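Hypoxanthine-guanine phosphoribosyltransferase (Thermus thermophilus, PDB 3ACC) probably catalyses the magnesium-dependent transfer of a phosphoribosyl group from 5-phospho-alpha-D-ribose 1-diphosphate to hypoxanthine or guanine, giving IMP or GMP in purine salvage. Local coordinates at residues Glu102-Thr107 against Ala130-Pro135. Sequence-based numbering, arbitrary orientation.
With 5GP (guanosine-5'-monophosphate), chain B.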
ATOM      1  N   GLU A 102       6.351  -1.656  -9.614  1.00 13.80           N
ATOM      2  CA  GLU A 102       5.906  -3.023  -9.820  1.00 15.67           C
ATOM      3  C   GLU A 102       6.450  -3.985  -8.761  1.00 16.43           C
ATOM      4  O   GLU A 102       7.441  -3.683  -8.086  1.00 13.87           O
ATOM      5  CB  GLU A 102       6.369  -3.470 -11.208  1.00 18.89           C
ATOM      6  CG  GLU A 102       5.830  -4.797 -11.629  1.00 25.54           C
ATOM      7  CD  GLU A 102       4.344  -4.748 -11.857  1.00 24.48           C
ATOM      8  OE1 GLU A 102       3.926  -4.222 -12.910  1.00 26.87           O
ATOM      9  OE2 GLU A 102       3.601  -5.223 -10.979  1.00 24.65           O
ATOM     10  N   ASP A 103       5.808  -5.144  -8.613  1.00 15.75           N
ATOM     11  CA  ASP A 103       6.280  -6.129  -7.644  1.00 16.10           C
ATOM     12  C   ASP A 103       7.387  -6.999  -8.236  1.00 16.33           C
ATOM     13  O   ASP A 103       8.509  -7.026  -7.730  1.00 18.03           O
ATOM     14  CB  ASP A 103       5.122  -7.004  -7.130  1.00 16.13           C
ATOM     15  CG  ASP A 103       4.299  -7.638  -8.245  1.00 18.90           C
ATOM     16  OD1 ASP A 103       4.551  -7.356  -9.434  1.00 19.94           O
ATOM     17  OD2 ASP A 103       3.382  -8.426  -7.920  1.00 18.58           O
ATOM     18  N   ILE A 104       7.083  -7.703  -9.318  1.00 15.97           N
ATOM     19  CA  ILE A 104       8.077  -8.559  -9.943  1.00 16.08           C
ATOM     20  C   ILE A 104       7.831  -8.686 -11.439  1.00 15.65           C
ATOM     21  O   ILE A 104       6.688  -8.756 -11.884  1.00 16.30           O
ATOM     22  CB  ILE A 104       8.076  -9.963  -9.290  1.00 15.83           C
ATOM     23  CG1 ILE A 104       9.071 -10.878 -10.008  1.00 16.49           C
ATOM     24  CG2 ILE A 104       6.667 -10.553  -9.308  1.00 16.68           C
ATOM     25  CD1 ILE A 104       9.313 -12.185  -9.277  1.00 17.67           C
ATOM     26  N   VAL A 105       8.913  -8.687 -12.212  1.00 15.31           N
ATOM     27  CA  VAL A 105       8.820  -8.817 -13.658  1.00 15.17           C
ATOM     28  C   VAL A 105       9.149 -10.256 -14.036  1.00 16.58           C
ATOM     29  O   VAL A 105      10.270 -10.725 -13.825  1.00 16.00           O
ATOM     30  CB  VAL A 105       9.796  -7.860 -14.365  1.00 15.77           C
ATOM     31  CG1 VAL A 105       9.711  -8.047 -15.891  1.00 13.62           C
ATOM     32  CG2 VAL A 105       9.471  -6.412 -13.968  1.00 12.01           C
ATOM     33  N   ASP A 106       8.161 -10.956 -14.585  1.00 17.76           N
ATOM     34  CA  ASP A 106       8.323 -12.352 -14.982  1.00 18.59           C
ATOM     35  C   ASP A 106       8.569 -12.435 -16.491  1.00 19.18           C
ATOM     36  O   ASP A 106       9.708 -12.286 -16.945  1.00 18.80           O
ATOM     37  CB  ASP A 106       7.072 -13.134 -14.570  1.00 19.12           C
ATOM     38  CG  ASP A 106       7.237 -14.634 -14.712  1.00 20.10           C
ATOM     39  OD1 ASP A 106       8.386 -15.128 -14.718  1.00 20.70           O
ATOM     40  OD2 ASP A 106       6.203 -15.326 -14.797  1.00 19.52           O
ATOM     41  N   THR A 107       7.519 -12.662 -17.275  1.00 19.31           N
ATOM     42  CA  THR A 107       7.693 -12.732 -18.725  1.00 20.10           C
ATOM     43  C   THR A 107       7.869 -11.318 -19.274  1.00 20.84           C
ATOM     44  O   THR A 107       8.456 -11.127 -20.340  1.00 19.82           O
ATOM     45  CB  THR A 107       6.476 -13.375 -19.433  1.00 21.43           C
ATOM     46  OG1 THR A 107       5.323 -12.544 -19.258  1.00 18.55           O
ATOM     47  CG2 THR A 107       6.200 -14.768 -18.867  1.00 22.15           C
ATOM     48  N   ALA A 130      10.960  -1.976  -9.794  1.00 15.74           N
ATOM     49  CA  ALA A 130      10.376  -3.295  -9.540  1.00 16.12           C
ATOM     50  C   ALA A 130      11.182  -3.959  -8.440  1.00 15.49           C
ATOM     51  O   ALA A 130      12.412  -3.932  -8.465  1.00 15.81           O
ATOM     52  CB  ALA A 130      10.416  -4.153 -10.804  1.00 13.54           C
ATOM     53  N   LEU A 131      10.506  -4.555  -7.468  1.00 16.72           N
ATOM     54  CA  LEU A 131      11.232  -5.201  -6.386  1.00 18.59           C
ATOM     55  C   LEU A 131      12.048  -6.383  -6.887  1.00 18.45           C
ATOM     56  O   LEU A 131      13.190  -6.568  -6.469  1.00 18.75           O
ATOM     57  CB  LEU A 131      10.279  -5.687  -5.295  1.00 19.54           C
ATOM     58  CG  LEU A 131      10.981  -6.422  -4.148  1.00 19.91           C
ATOM     59  CD1 LEU A 131      11.943  -5.475  -3.443  1.00 20.00           C
ATOM     60  CD2 LEU A 131       9.951  -6.950  -3.172  1.00 22.98           C
ATOM     61  N   LEU A 132      11.462  -7.164  -7.796  1.00 17.19           N
ATOM     62  CA  LEU A 132      12.115  -8.357  -8.317  1.00 17.98           C
ATOM     63  C   LEU A 132      12.018  -8.551  -9.828  1.00 19.11           C
ATOM     64  O   LEU A 132      11.154  -7.973 -10.494  1.00 18.19           O
ATOM     65  CB  LEU A 132      11.514  -9.587  -7.639  1.00 19.88           C
ATOM     66  CG  LEU A 132      11.510  -9.604  -6.107  1.00 21.19           C
ATOM     67  CD1 LEU A 132      10.590 -10.716  -5.610  1.00 21.44           C
ATOM     68  CD2 LEU A 132      12.933  -9.797  -5.596  1.00 19.49           C
ATOM     69  N   SER A 133      12.906  -9.392 -10.354  1.00 17.87           N
ATOM     70  CA  SER A 133      12.923  -9.714 -11.777  1.00 18.38           C
ATOM     71  C   SER A 133      13.507 -11.110 -12.031  1.00 19.01           C
ATOM     72  O   SER A 133      14.553 -11.470 -11.483  1.00 18.06           O
ATOM     73  CB  SER A 133      13.728  -8.666 -12.551  1.00 16.36           C
ATOM     74  OG  SER A 133      13.752  -8.972 -13.936  1.00 16.38           O
ATOM     75  N   LYS A 134      12.807 -11.896 -12.844  1.00 18.80           N
ATOM     76  CA  LYS A 134      13.243 -13.247 -13.204  1.00 20.14           C
ATOM     77  C   LYS A 134      13.540 -13.226 -14.709  1.00 18.59           C
ATOM     78  O   LYS A 134      12.783 -13.765 -15.513  1.00 18.33           O
ATOM     79  CB  LYS A 134      12.135 -14.264 -12.882  1.00 20.59           C
ATOM     80  CG  LYS A 134      11.785 -14.340 -11.395  1.00 21.47           C
ATOM     81  CD  LYS A 134      10.647 -15.322 -11.090  1.00 20.13           C
ATOM     82  CE  LYS A 134       9.316 -14.863 -11.684  1.00 21.64           C
ATOM     83  NZ  LYS A 134       8.192 -15.762 -11.284  1.00 18.45           N
ATOM     84  N   PRO A 135      14.663 -12.607 -15.102  1.00 18.63           N
ATOM     85  CA  PRO A 135      15.069 -12.495 -16.507  1.00 18.89           C
ATOM     86  C   PRO A 135      15.158 -13.777 -17.335  1.00 19.33           C
ATOM     87  O   PRO A 135      15.083 -13.717 -18.564  1.00 18.45           O
ATOM     88  CB  PRO A 135      16.402 -11.751 -16.423  1.00 17.50           C
ATOM     89  CG  PRO A 135      16.961 -12.221 -15.120  1.00 18.14           C
ATOM     90  CD  PRO A 135      15.750 -12.161 -14.208  1.00 18.83           C
TER
HETATM   91  P   5GP B 817       4.572 -10.949 -16.166  1.00 21.63           P
HETATM   92  O1P 5GP B 817       4.766 -12.275 -16.785  1.00 20.89           O
HETATM   93  O2P 5GP B 817       3.505 -10.121 -17.025  1.00 24.43           O
HETATM   94  O3P 5GP B 817       5.967 -10.149 -16.138  1.00 18.86           O
HETATM   95  O5' 5GP B 817       4.061 -11.177 -14.643  1.00 22.83           O
HETATM   96  C5' 5GP B 817       3.274 -10.057 -14.249  1.00 25.22           C
HETATM   97  C4' 5GP B 817       2.630 -10.330 -12.887  1.00 24.04           C
HETATM   98  O4' 5GP B 817       2.612 -11.765 -12.601  1.00 23.10           O
HETATM   99  C3' 5GP B 817       3.471  -9.714 -11.756  1.00 23.43           C
HETATM  100  O3' 5GP B 817       3.166  -8.329 -11.589  1.00 24.71           O
HETATM  101  C2' 5GP B 817       3.023 -10.545 -10.553  1.00 23.64           C
HETATM  102  O2' 5GP B 817       1.806 -10.046  -9.980  1.00 27.31           O
HETATM  103  C1' 5GP B 817       2.820 -11.948 -11.166  1.00 21.78           C
HETATM  104  N9  5GP B 817       3.961 -12.819 -10.834  1.00 21.45           N
HETATM  105  C8  5GP B 817       4.987 -13.214 -11.659  1.00 19.91           C
HETATM  106  N7  5GP B 817       5.818 -13.982 -11.001  1.00 18.23           N
HETATM  107  C5  5GP B 817       5.376 -14.125  -9.729  1.00 18.81           C
HETATM  108  C6  5GP B 817       5.840 -14.823  -8.564  1.00 18.33           C
HETATM  109  O6  5GP B 817       6.869 -15.484  -8.593  1.00 19.37           O
HETATM  110  N1  5GP B 817       5.102 -14.732  -7.408  1.00 18.48           N
HETATM  111  C2  5GP B 817       3.941 -13.986  -7.370  1.00 17.00           C
HETATM  112  N2  5GP B 817       3.219 -13.904  -6.208  1.00 18.05           N
HETATM  113  N3  5GP B 817       3.510 -13.338  -8.442  1.00 17.47           N
HETATM  114  C4  5GP B 817       4.181 -13.381  -9.614  1.00 17.54           C
HETATM  115  O   HOH W   1       5.441 -16.856 -12.193  1.00 28.00           O
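Ile104 lays its CG1–CD1 arm over Leu132 and the stem of Lys134, with CG1 3.6 Å from Leu132 CB and CD1 touching Lys134 CE. With CG1 anti to the backbone N (chi1 177°), the other branch, CG2, is turned to the guanine ring of the bound GMP, 3.8 Å from its C4. Val156, also GMP-binding, adjoins both Ile104 and Leu132. On the other face of the sheet, Val105 CG2 rests against Ala130 CB.

The backbones run parallel. Val105 receives the bond of Lys134 N through its O and gives its own N to Leu132 O (2.9 Å), while Leu132 N donates to Asp103 O where the segments turn a corner, at Asp103 and Leu131. This pairing sets the Glu102–Thr107 part of the PRPP-binding motif of type I phosphoribosyltransferases beside the base-binding lysine.

Lys134 bends at chi3 (-66°), bringing NZ to N7 and O6 of the guanine, each at 3.0 Å; Ala154 O is a further partner. Asp106 OD1 forms a longer salt bridge to the same NZ (3.5 Å), and its OD2 pairs with Arg137. Asp106 N and Thr107 N, with Thr107 OG1, hold the phosphate.

The two carboxylate oxygens of Asp103 each take one ribose hydroxyl, OD1 accepting from O3' (2.7 Å) and OD2 from O2'. OD1 also takes Ile104 N from above the carboxylate plane, tying the group to its own loop. An alanine here would leave both ribose hydroxyls without these acceptors and would probably let the sugar shift. Glu102 OE2 lies 3.2 Å from O3'. The two acids at the sugar and a lysine NZ donating to N7 and O6 suggest a site that recognises the ribose diol and the N7/O6 edge common to guanine and hypoxanthine, consistent with use of either base.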